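UspA domain-containing protein (Pyrococcus horikoshii, PDB 2DUM) is of unknown function but belongs to the universal stress protein A family and so probably takes part in cellular responses to stress. Local coordinates at residues Phe5-Phe10 with Val33-Leu38; Glu23-Arg28 with Arg89-Lys94; Ile121-Arg126 with Lys149-Ile154. All coordinates share one frame; numbering follows the deposited sequence.

Contact 1 of 3, residues Phe5-Phe10 with Val33-Leu38; sequences FRKVLF and VGEVIL
Backbone hydrogen bonds join Phe5-Phe10 to Val33-Leu38, two segments whose strands run parallel with axes 20° apart. Gly34 N points almost straight at Phe5 O, 2.6 Å away and in the carbonyl plane. Glu35 N instead reaches Arg6 O at 2.9 Å from above the plane of that carbonyl. Further along, Ile37 serves both sides of Leu9: its N donates to Val8 O in the carbonyl plane, and its O accepts Phe10 N nearly along the C=O axis. Gly34 suits its place because a beta carbon there would run into Arg6 O, which already lies 3.2 Å from Gly34 CA.

These are the two strands of a beta-alpha-beta unit, strand 7-11, helix 16-28 and strand 35-43, in the parallel sheet of the alpha/beta fold of this family. Side chains alternate between its faces. Val8, Phe10, Val36 and Leu38 share one face, on which Phe10 packs against Val22 of helix 16-28 and Val36 against Ala93. Phe10 and Leu38 lie side by side, each with CG anti to its backbone N, so that Leu38 CD1 meets the edge of the ring at Phe10 CD1, 3.6 Å away. Val8 crosses Val33 at about a right angle, its CG1 4.0 Å from Val33 CG1, while its CG2 turns to Val36. On the reverse face Leu9 CD2 rests on Ile37 CB at 3.8 Å.

Charges occupy the more open end of that second face. Lys7 and Glu35 run alongside each other, and the bent lysine brings NZ to a long salt bridge with Glu35 OE1 at 3.7 Å. Glu35 OE1 also pairs with Arg97, and the Lys7 methylenes lie across Ile37 CD1. Phe5 meets Phe5 of the second subunit edge-to-face.

Contact 2 of 3, residues Glu23-Arg28 with Arg89-Lys94; sequences EVFEKR and RAFRAK
Helix 16-28 meets the last turn of helix 69-90 and the residues that follow on one face of the parallel sheet, within the alpha/beta fold of the universal stress proteins. The tight part of the contact is aromatic. Phe25 and Phe91 form an offset stack, centroids 4.3 Å apart and planes inclined by 29°. Phe25 CD2 sits over the centre of the Phe91 ring, whereas Phe91 CE2 lies over the Phe25 face nearer its rim. The edge of Phe25 also abuts Phe91 CA. Phe25 has CG anti to its backbone N and Phe91 has CG beside its own, and the two side chains cross at about a right angle. Large flat rings suit this spot, since Phe91 also meets Phe10 of the sheet edge-to-face. An alanine in place of Phe91 would remove the ring that stacks on Phe25 and meets Phe10 edge-to-face, and would probably loosen the seating of these segments on the sheet. Beside the stack Ala90 keeps the backbones near, its CB 3.7 Å from Glu26 CB.

The outer side is polar and looser. Beyond the helix, Arg92 takes a positive phi, and its bent chain swings back to Glu26. Their salt bridge brings Arg92 NH2 to 2.7 Å from Glu26 OE1; as a hydrogen bond it is weak, the angle at hydrogen being 116°. Arg89 adds only a charge nearby: Glu26 OE2 is 4.6 Å from its NH1 and well out of the guanidinium plane. OE1, by contrast, lies at the edge of the Arg92 guanidinium, whose plane is turned 76° from that of the carboxylate.

Contact 3 of 3, residues Ile121-Arg126 with Lys149-Ile154; sequences IILPSR and KPVLII
Ile122 and Leu152 stand side by side and point the same way, Ile122 CG1 lying 3.7 Å from Leu152 CB. They are partners across parallel strands 120-124 and 151-154, which with the intervening helix 138-146 form the chain's last beta-alpha-beta unit, and Pro124 and Ile154 share their face. On the other face Leu123 crosses Val151 obliquely, two residues out of register. The Val151 CG1 branch is anti to the backbone N, and Leu123 CD2 meets it at 3.4 Å. Ile121 is a looser neighbour of Val151, CG2 to CG2 4.3 Å. Beyond the strand end Ser125, small enough to fit close to the chain, sets its CB against Ile153 CG1 at 3.8 Å.

Branched apolar residues suit these buried strands, and straight backbone bonds fix their register. Ile121 N donates to Pro150 O at 2.9 Å, and Leu152 N to Ile121 O nearly along the C=O axis. Leu123 N and Ile154 N continue the ladder likewise, to Leu152 O and Leu123 O. Pro124, which lacks an N-H, falls between Leu123 and Ser125, whose N-H groups face Leu152 and, weakly, Ile154.

Ala21 and Phe25 of helix 16-28 cover Ile154, Ile109 of helix 105-115 packs on Ile121, and strand 7-11 flanks strand 120-124. Strand 151-154, the sheet's edge within the chain, pairs antiparallel with a strand of the second subunit, carrying the sheet across the dimer interface.

How the contacts relate
Contacts 1 and 3 are neighbouring parts of one parallel sheet, their centres about 12 Å apart, joined where strands 7-11 and 120-124 lie next to each other. Contact 2 sits on a face of that sheet, its centre about 11 Å from that of contact 1 and about 14 Å from that of contact 3. Along the chain contacts 1 and 2 interlock, since helix 16-28 connects the two strands of contact 1, while contact 3 opens only after both have closed. Phe25 and Phe91 reach Leu152, Ile154 and Ile122, so helix and sheet share one hydrophobic interior. All three contacts touch the second subunit, and contact 3 carries the sheet across to it.

Contact 1 of 3, residues Phe5-Phe10 with Val33-Leu38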
loop_
_atom_site.group_PDB
_atom_site.type_symbol
_atom_site.label_atom_id
_atom_site.label_comp_id
_atom_site.label_asym_id
_atom_site.label_seq_id
_atom_site.Cartn_x
_atom_site.Cartn_y
_atom_site.Cartn_z
ATOM N N PHE A 5 12.011 1.218 1.442
ATOM C CA PHE A 5 12.388 0.051 0.660
ATOM C C PHE A 5 13.645 -0.591 1.271
ATOM O O PHE A 5 14.348 -1.369 0.615
ATOM C CB PHE A 5 12.478 0.376 -0.883
ATOM C CG PHE A 5 11.140 0.906 -1.445
ATOM C CD1 PHE A 5 10.206 0.035 -2.044
ATOM C CD2 PHE A 5 10.738 2.268 -1.238
ATOM C CE1 PHE A 5 8.964 0.459 -2.490
ATOM C CE2 PHE A 5 9.411 2.735 -1.678
ATOM C CZ PHE A 5 8.552 1.801 -2.305
ATOM N N ARG A 6 13.897 -0.315 2.545
ATOM C CA ARG A 6 15.102 -0.839 3.150
ATOM C C ARG A 6 15.073 -2.350 3.296
ATOM O O ARG A 6 16.152 -2.980 3.147
ATOM C CB ARG A 6 15.432 -0.188 4.471
ATOM C CG ARG A 6 14.552 -0.601 5.451
ATOM C CD ARG A 6 15.084 -0.312 6.820
ATOM N NE ARG A 6 14.960 1.115 7.245
ATOM C CZ ARG A 6 14.346 2.184 6.646
ATOM N NH1 ARG A 6 13.620 2.154 5.427
ATOM N NH2 ARG A 6 14.482 3.346 7.363
ATOM N N LYS A 7 13.897 -2.933 3.564
ATOM C CA LYS A 7 13.785 -4.340 3.721
ATOM C C LYS A 7 12.359 -4.808 3.375
ATOM O O LYS A 7 11.563 -5.237 4.176
ATOM C CB LYS A 7 14.188 -4.713 5.124
ATOM C CG LYS A 7 14.212 -6.279 5.351
ATOM C CD LYS A 7 14.118 -6.594 6.841
ATOM C CE LYS A 7 15.474 -6.491 7.534
ATOM N NZ LYS A 7 15.876 -7.945 7.759
ATOM N N VAL A 8 11.972 -4.696 2.152
ATOM C CA VAL A 8 10.588 -4.981 1.948
ATOM C C VAL A 8 10.365 -6.468 1.974
ATOM O O VAL A 8 11.318 -7.233 1.699
ATOM C CB VAL A 8 10.156 -4.368 0.620
ATOM C CG1 VAL A 8 10.803 -3.017 0.498
ATOM C CG2 VAL A 8 10.488 -5.319 -0.587
ATOM N N LEU A 9 9.129 -6.886 2.288
ATOM C CA LEU A 9 8.816 -8.326 2.272
ATOM C C LEU A 9 7.807 -8.454 1.229
ATOM O O LEU A 9 7.008 -7.520 0.989
ATOM C CB LEU A 9 8.142 -8.729 3.582
ATOM C CG LEU A 9 7.573 -10.068 4.097
ATOM C CD1 LEU A 9 6.537 -10.540 3.259
ATOM C CD2 LEU A 9 8.616 -11.147 4.176
ATOM N N PHE A 10 7.751 -9.619 0.644
ATOM C CA PHE A 10 7.003 -9.748 -0.545
ATOM C C PHE A 10 6.720 -11.189 -0.637
ATOM O O PHE A 10 7.615 -11.965 -0.920
ATOM C CB PHE A 10 7.898 -9.366 -1.733
ATOM C CG PHE A 10 7.299 -9.710 -3.019
ATOM C CD1 PHE A 10 7.484 -10.935 -3.557
ATOM C CD2 PHE A 10 6.455 -8.857 -3.629
ATOM C CE1 PHE A 10 6.898 -11.314 -4.692
ATOM C CE2 PHE A 10 5.829 -9.235 -4.812
ATOM C CZ PHE A 10 6.080 -10.486 -5.333
ATOM N N VAL A 33 15.547 -0.898 -3.653
ATOM C CA VAL A 33 15.282 -1.696 -2.457
ATOM C C VAL A 33 16.615 -2.121 -1.711
ATOM O O VAL A 33 17.627 -2.348 -2.388
ATOM C CB VAL A 33 14.506 -2.924 -2.964
ATOM C CG1 VAL A 33 13.921 -3.671 -1.862
ATOM C CG2 VAL A 33 13.431 -2.490 -3.995
ATOM N N GLY A 34 16.645 -2.160 -0.359
ATOM C CA GLY A 34 17.823 -2.585 0.433
ATOM C C GLY A 34 17.857 -4.095 0.296
ATOM O O GLY A 34 18.571 -4.622 -0.551
ATOM N N GLU A 35 17.024 -4.805 1.066
ATOM C CA GLU A 35 16.841 -6.271 0.984
ATOM C C GLU A 35 15.393 -6.634 0.718
ATOM O O GLU A 35 14.489 -6.061 1.252
ATOM C CB GLU A 35 17.276 -6.832 2.326
ATOM C CG GLU A 35 17.186 -8.391 2.657
ATOM C CD GLU A 35 17.661 -8.624 4.196
ATOM O OE1 GLU A 35 17.380 -9.689 4.826
ATOM O OE2 GLU A 35 18.290 -7.686 4.823
ATOM N N VAL A 36 15.146 -7.624 -0.087
ATOM C CA VAL A 36 13.768 -8.180 -0.137
ATOM C C VAL A 36 13.637 -9.659 0.415
ATOM O O VAL A 36 14.391 -10.545 0.052
ATOM C CB VAL A 36 13.130 -8.021 -1.553
ATOM C CG1 VAL A 36 14.179 -7.967 -2.506
ATOM C CG2 VAL A 36 12.131 -9.161 -1.910
ATOM N N ILE A 37 12.698 -9.949 1.281
ATOM C CA ILE A 37 12.593 -11.319 1.642
ATOM C C ILE A 37 11.431 -11.819 0.819
ATOM O O ILE A 37 10.294 -11.350 0.914
ATOM C CB ILE A 37 12.241 -11.403 3.097
ATOM C CG1 ILE A 37 13.276 -10.701 3.902
ATOM C CG2 ILE A 37 11.981 -12.816 3.588
ATOM C CD1 ILE A 37 12.601 -9.874 4.988
ATOM N N LEU A 38 11.709 -12.805 0.032
ATOM C CA LEU A 38 10.738 -13.335 -0.828
ATOM C C LEU A 38 10.057 -14.497 -0.106
ATOM O O LEU A 38 10.538 -15.601 -0.192
ATOM C CB LEU A 38 11.563 -13.869 -1.940
ATOM C CG LEU A 38 10.853 -14.483 -3.077
ATOM C CD1 LEU A 38 10.236 -13.255 -3.756
ATOM C CD2 LEU A 38 11.938 -15.224 -3.918
#

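Contact 2 of 3, residues Glu23-Arg28 with Arg89-Lys94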
loop_
_atom_site.group_PDB
_atom_site.type_symbol
_atom_site.label_atom_id
_atom_site.label_comp_id
_atom_site.label_asym_id
_atom_site.label_seq_id
_atom_site.Cartn_x
_atom_site.Cartn_y
_atom_site.Cartn_z
ATOM N N GLU A 23 6.650 -8.038 -12.453
ATOM C CA GLU A 23 6.842 -7.093 -13.604
ATOM C C GLU A 23 6.410 -5.678 -13.234
ATOM O O GLU A 23 7.204 -4.712 -13.303
ATOM C CB GLU A 23 6.055 -7.504 -14.837
ATOM C CG GLU A 23 6.658 -8.706 -15.525
ATOM C CD GLU A 23 5.599 -9.712 -16.075
ATOM O OE1 GLU A 23 4.475 -9.874 -15.512
ATOM O OE2 GLU A 23 5.908 -10.391 -17.080
ATOM N N VAL A 24 5.154 -5.564 -12.799
ATOM C CA VAL A 24 4.621 -4.255 -12.561
ATOM C C VAL A 24 5.575 -3.515 -11.647
ATOM O O VAL A 24 5.872 -2.391 -11.958
ATOM C CB VAL A 24 3.269 -4.321 -11.933
ATOM C CG1 VAL A 24 2.626 -3.020 -12.046
ATOM C CG2 VAL A 24 2.467 -5.381 -12.609
ATOM N N PHE A 25 6.089 -4.133 -10.562
ATOM C CA PHE A 25 6.951 -3.396 -9.686
ATOM C C PHE A 25 8.111 -3.029 -10.497
ATOM O O PHE A 25 8.567 -1.885 -10.459
ATOM C CB PHE A 25 7.443 -4.211 -8.560
ATOM C CG PHE A 25 8.162 -3.398 -7.507
ATOM C CD1 PHE A 25 7.490 -2.513 -6.703
ATOM C CD2 PHE A 25 9.516 -3.535 -7.278
ATOM C CE1 PHE A 25 8.155 -1.756 -5.731
ATOM C CE2 PHE A 25 10.181 -2.758 -6.247
ATOM C CZ PHE A 25 9.489 -1.868 -5.513
ATOM N N GLU A 26 8.555 -3.984 -11.316
ATOM C CA GLU A 26 9.761 -3.801 -12.131
ATOM C C GLU A 26 9.661 -2.622 -13.056
ATOM O O GLU A 26 10.587 -1.822 -13.097
ATOM C CB GLU A 26 10.116 -5.077 -12.890
ATOM C CG GLU A 26 10.850 -4.856 -14.274
ATOM C CD GLU A 26 12.394 -4.638 -14.131
ATOM O OE1 GLU A 26 12.816 -3.439 -14.198
ATOM O OE2 GLU A 26 13.168 -5.651 -13.933
ATOM N N LYS A 27 8.508 -2.497 -13.743
ATOM C CA LYS A 27 8.178 -1.310 -14.649
ATOM C C LYS A 27 7.811 0.017 -13.977
ATOM O O LYS A 27 8.430 1.058 -14.246
ATOM C CB LYS A 27 7.151 -1.634 -15.715
ATOM C CG LYS A 27 7.560 -1.009 -17.087
ATOM C CD LYS A 27 8.558 0.335 -16.990
ATOM C CE LYS A 27 8.485 1.435 -18.181
ATOM N NZ LYS A 27 7.427 2.574 -17.947
ATOM N N ARG A 28 6.836 -0.055 -13.074
ATOM C CA ARG A 28 6.472 1.034 -12.173
ATOM C C ARG A 28 7.624 1.586 -11.421
ATOM O O ARG A 28 7.835 2.784 -11.480
ATOM C CB ARG A 28 5.417 0.573 -11.172
ATOM C CG ARG A 28 4.189 0.117 -11.870
ATOM C CD ARG A 28 2.972 0.179 -11.029
ATOM N NE ARG A 28 1.835 0.818 -11.740
ATOM C CZ ARG A 28 1.606 2.142 -11.775
ATOM N NH1 ARG A 28 0.548 2.594 -12.437
ATOM N NH2 ARG A 28 2.441 3.012 -11.156
ATOM N N ARG A 89 16.440 -8.734 -8.911
ATOM C CA ARG A 89 16.714 -7.957 -10.103
ATOM C C ARG A 89 15.591 -7.031 -10.509
ATOM O O ARG A 89 15.836 -6.034 -11.185
ATOM C CB ARG A 89 17.010 -8.894 -11.279
ATOM C CG ARG A 89 17.876 -8.293 -12.365
ATOM C CD ARG A 89 18.150 -9.229 -13.509
ATOM N NE ARG A 89 18.453 -8.329 -14.604
ATOM C CZ ARG A 89 17.581 -7.954 -15.543
ATOM N NH1 ARG A 89 16.363 -8.488 -15.540
ATOM N NH2 ARG A 89 17.924 -7.053 -16.490
ATOM N N ALA A 90 14.356 -7.363 -10.131
ATOM C CA ALA A 90 13.238 -6.409 -10.391
ATOM C C ALA A 90 13.097 -5.288 -9.342
ATOM O O ALA A 90 13.061 -4.080 -9.634
ATOM C CB ALA A 90 11.937 -7.177 -10.515
ATOM N N PHE A 91 13.026 -5.693 -8.102
ATOM C CA PHE A 91 13.100 -4.702 -7.062
ATOM C C PHE A 91 14.277 -3.811 -7.108
ATOM O O PHE A 91 14.275 -2.830 -6.372
ATOM C CB PHE A 91 12.975 -5.415 -5.766
ATOM C CG PHE A 91 11.684 -6.039 -5.678
ATOM C CD1 PHE A 91 11.296 -6.919 -6.691
ATOM C CD2 PHE A 91 10.761 -5.633 -4.726
ATOM C CE1 PHE A 91 10.030 -7.440 -6.682
ATOM C CE2 PHE A 91 9.529 -6.147 -4.697
ATOM C CZ PHE A 91 9.150 -7.046 -5.667
ATOM N N ARG A 92 15.250 -4.159 -7.968
ATOM C CA ARG A 92 16.475 -3.431 -8.052
ATOM C C ARG A 92 17.022 -3.396 -6.682
ATOM O O ARG A 92 17.447 -2.416 -6.193
ATOM C CB ARG A 92 16.243 -2.005 -8.548
ATOM C CG ARG A 92 15.495 -2.090 -9.773
ATOM C CD ARG A 92 14.519 -1.028 -9.944
ATOM N NE ARG A 92 15.006 -0.247 -11.074
ATOM C CZ ARG A 92 14.692 -0.469 -12.365
ATOM N NH1 ARG A 92 15.217 0.320 -13.313
ATOM N NH2 ARG A 92 13.854 -1.447 -12.725
ATOM N N ALA A 93 17.072 -4.557 -6.119
ATOM C CA ALA A 93 17.392 -4.796 -4.745
ATOM C C ALA A 93 18.931 -4.849 -4.555
ATOM O O ALA A 93 19.600 -5.485 -5.361
ATOM C CB ALA A 93 16.751 -6.180 -4.426
ATOM N N LYS A 94 19.534 -4.248 -3.539
ATOM C CA LYS A 94 20.865 -4.713 -3.225
ATOM C C LYS A 94 20.918 -6.206 -2.720
ATOM O O LYS A 94 21.937 -6.817 -2.980
ATOM C CB LYS A 94 21.563 -3.854 -2.217
ATOM C CG LYS A 94 21.036 -2.471 -2.088
ATOM C CD LYS A 94 22.176 -1.457 -2.155
ATOM C CE LYS A 94 22.793 -1.268 -0.788
ATOM N NZ LYS A 94 21.884 -1.487 0.467
#

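Contact 3 of 3, residues Ile121-Arg126 with Lys149-Ile154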
loop_
_atom_site.group_PDB
_atom_site.type_symbol
_atom_site.label_atom_id
_atom_site.label_comp_id
_atom_site.label_asym_id
_atom_site.label_seq_id
_atom_site.Cartn_x
_atom_site.Cartn_y
_atom_site.Cartn_z
ATOM N N ILE A 121 5.553 -4.113 3.741
ATOM C CA ILE A 121 5.159 -5.328 3.012
ATOM C C ILE A 121 4.559 -4.986 1.665
ATOM O O ILE A 121 3.834 -3.993 1.572
ATOM C CB ILE A 121 4.439 -6.493 3.818
ATOM C CG1 ILE A 121 3.221 -6.888 3.070
ATOM C CG2 ILE A 121 3.982 -6.164 5.192
ATOM C CD1 ILE A 121 3.070 -8.347 2.865
ATOM N N ILE A 122 4.915 -5.748 0.630
ATOM C CA ILE A 122 4.406 -5.507 -0.711
ATOM C C ILE A 122 3.676 -6.714 -1.078
ATOM O O ILE A 122 4.216 -7.790 -0.892
ATOM C CB ILE A 122 5.518 -5.462 -1.738
ATOM C CG1 ILE A 122 6.266 -4.136 -1.635
ATOM C CG2 ILE A 122 4.989 -5.563 -3.143
ATOM C CD1 ILE A 122 7.707 -4.257 -2.060
ATOM N N LEU A 123 2.478 -6.517 -1.634
ATOM C CA LEU A 123 1.520 -7.551 -2.053
ATOM C C LEU A 123 0.891 -7.273 -3.414
ATOM O O LEU A 123 0.580 -6.092 -3.734
ATOM C CB LEU A 123 0.287 -7.492 -1.197
ATOM C CG LEU A 123 0.111 -8.120 0.127
ATOM C CD1 LEU A 123 1.256 -9.037 0.117
ATOM C CD2 LEU A 123 0.233 -7.060 1.182
ATOM N N PRO A 124 0.587 -8.348 -4.179
ATOM C CA PRO A 124 -0.189 -8.172 -5.401
ATOM C C PRO A 124 -1.628 -7.992 -4.992
ATOM O O PRO A 124 -2.019 -8.579 -3.950
ATOM C CB PRO A 124 -0.014 -9.539 -6.125
ATOM C CG PRO A 124 0.981 -10.284 -5.349
ATOM C CD PRO A 124 0.900 -9.770 -3.966
ATOM N N SER A 125 -2.397 -7.206 -5.767
ATOM C CA SER A 125 -3.807 -6.990 -5.412
ATOM C C SER A 125 -4.468 -8.342 -5.537
ATOM O O SER A 125 -4.776 -8.976 -4.525
ATOM C CB SER A 125 -4.504 -5.897 -6.198
ATOM O OG SER A 125 -5.299 -6.420 -7.246
ATOM N N ARG A 126 -4.621 -8.855 -6.741
ATOM C CA ARG A 126 -5.258 -10.155 -6.853
ATOM C C ARG A 126 -4.255 -11.192 -7.335
ATOM O O ARG A 126 -3.344 -10.891 -8.167
ATOM C CB ARG A 126 -6.575 -10.114 -7.669
ATOM C CG ARG A 126 -6.697 -9.077 -8.871
ATOM C CD ARG A 126 -6.547 -9.820 -10.198
ATOM N NE ARG A 126 -6.576 -8.986 -11.409
ATOM C CZ ARG A 126 -6.609 -9.457 -12.685
ATOM N NH1 ARG A 126 -6.641 -8.591 -13.736
ATOM N NH2 ARG A 126 -6.627 -10.787 -12.941
ATOM N N LYS A 149 3.013 -2.876 10.354
ATOM C CA LYS A 149 3.797 -2.551 9.174
ATOM C C LYS A 149 2.995 -1.740 8.035
ATOM O O LYS A 149 1.725 -1.739 8.013
ATOM C CB LYS A 149 4.461 -3.863 8.694
ATOM C CG LYS A 149 5.853 -4.221 9.290
ATOM C CD LYS A 149 5.863 -4.414 10.768
ATOM C CE LYS A 149 7.256 -4.607 11.277
ATOM N NZ LYS A 149 8.177 -3.419 10.951
ATOM N N PRO A 150 3.720 -0.939 7.190
ATOM C CA PRO A 150 3.098 -0.350 5.986
ATOM C C PRO A 150 2.954 -1.332 4.866
ATOM O O PRO A 150 3.533 -2.433 4.968
ATOM C CB PRO A 150 3.997 0.819 5.652
ATOM C CG PRO A 150 5.326 0.501 6.247
ATOM C CD PRO A 150 5.077 -0.411 7.431
ATOM N N VAL A 151 2.106 -1.026 3.869
ATOM C CA VAL A 151 1.726 -2.056 2.903
ATOM C C VAL A 151 1.555 -1.534 1.512
ATOM O O VAL A 151 0.774 -0.623 1.304
ATOM C CB VAL A 151 0.423 -2.794 3.268
ATOM C CG1 VAL A 151 -0.011 -3.790 2.120
ATOM C CG2 VAL A 151 0.561 -3.593 4.523
ATOM N N LEU A 152 2.245 -2.122 0.540
ATOM C CA LEU A 152 2.135 -1.633 -0.800
ATOM C C LEU A 152 1.226 -2.610 -1.562
ATOM O O LEU A 152 1.512 -3.855 -1.783
ATOM C CB LEU A 152 3.527 -1.605 -1.409
ATOM C CG LEU A 152 3.937 -0.379 -2.235
ATOM C CD1 LEU A 152 5.031 -0.697 -3.162
ATOM C CD2 LEU A 152 2.913 0.075 -3.065
ATOM N N ILE A 153 0.087 -2.112 -1.988
ATOM C CA ILE A 153 -0.624 -3.056 -2.825
ATOM C C ILE A 153 -0.433 -2.670 -4.278
ATOM O O ILE A 153 -0.791 -1.574 -4.716
ATOM C CB ILE A 153 -2.050 -3.506 -2.348
ATOM C CG1 ILE A 153 -2.851 -3.766 -3.582
ATOM C CG2 ILE A 153 -2.753 -2.561 -1.428
ATOM C CD1 ILE A 153 -3.480 -2.395 -4.252
ATOM N N ILE A 154 0.252 -3.535 -5.001
ATOM C CA ILE A 154 0.625 -3.219 -6.385
ATOM C C ILE A 154 -0.463 -3.902 -7.194
ATOM O O ILE A 154 -1.188 -4.770 -6.612
ATOM C CB ILE A 154 2.123 -3.632 -6.694
ATOM C CG1 ILE A 154 2.891 -2.572 -7.450
ATOM C CG2 ILE A 154 2.236 -4.757 -7.642
ATOM C CD1 ILE A 154 3.588 -1.526 -6.558
#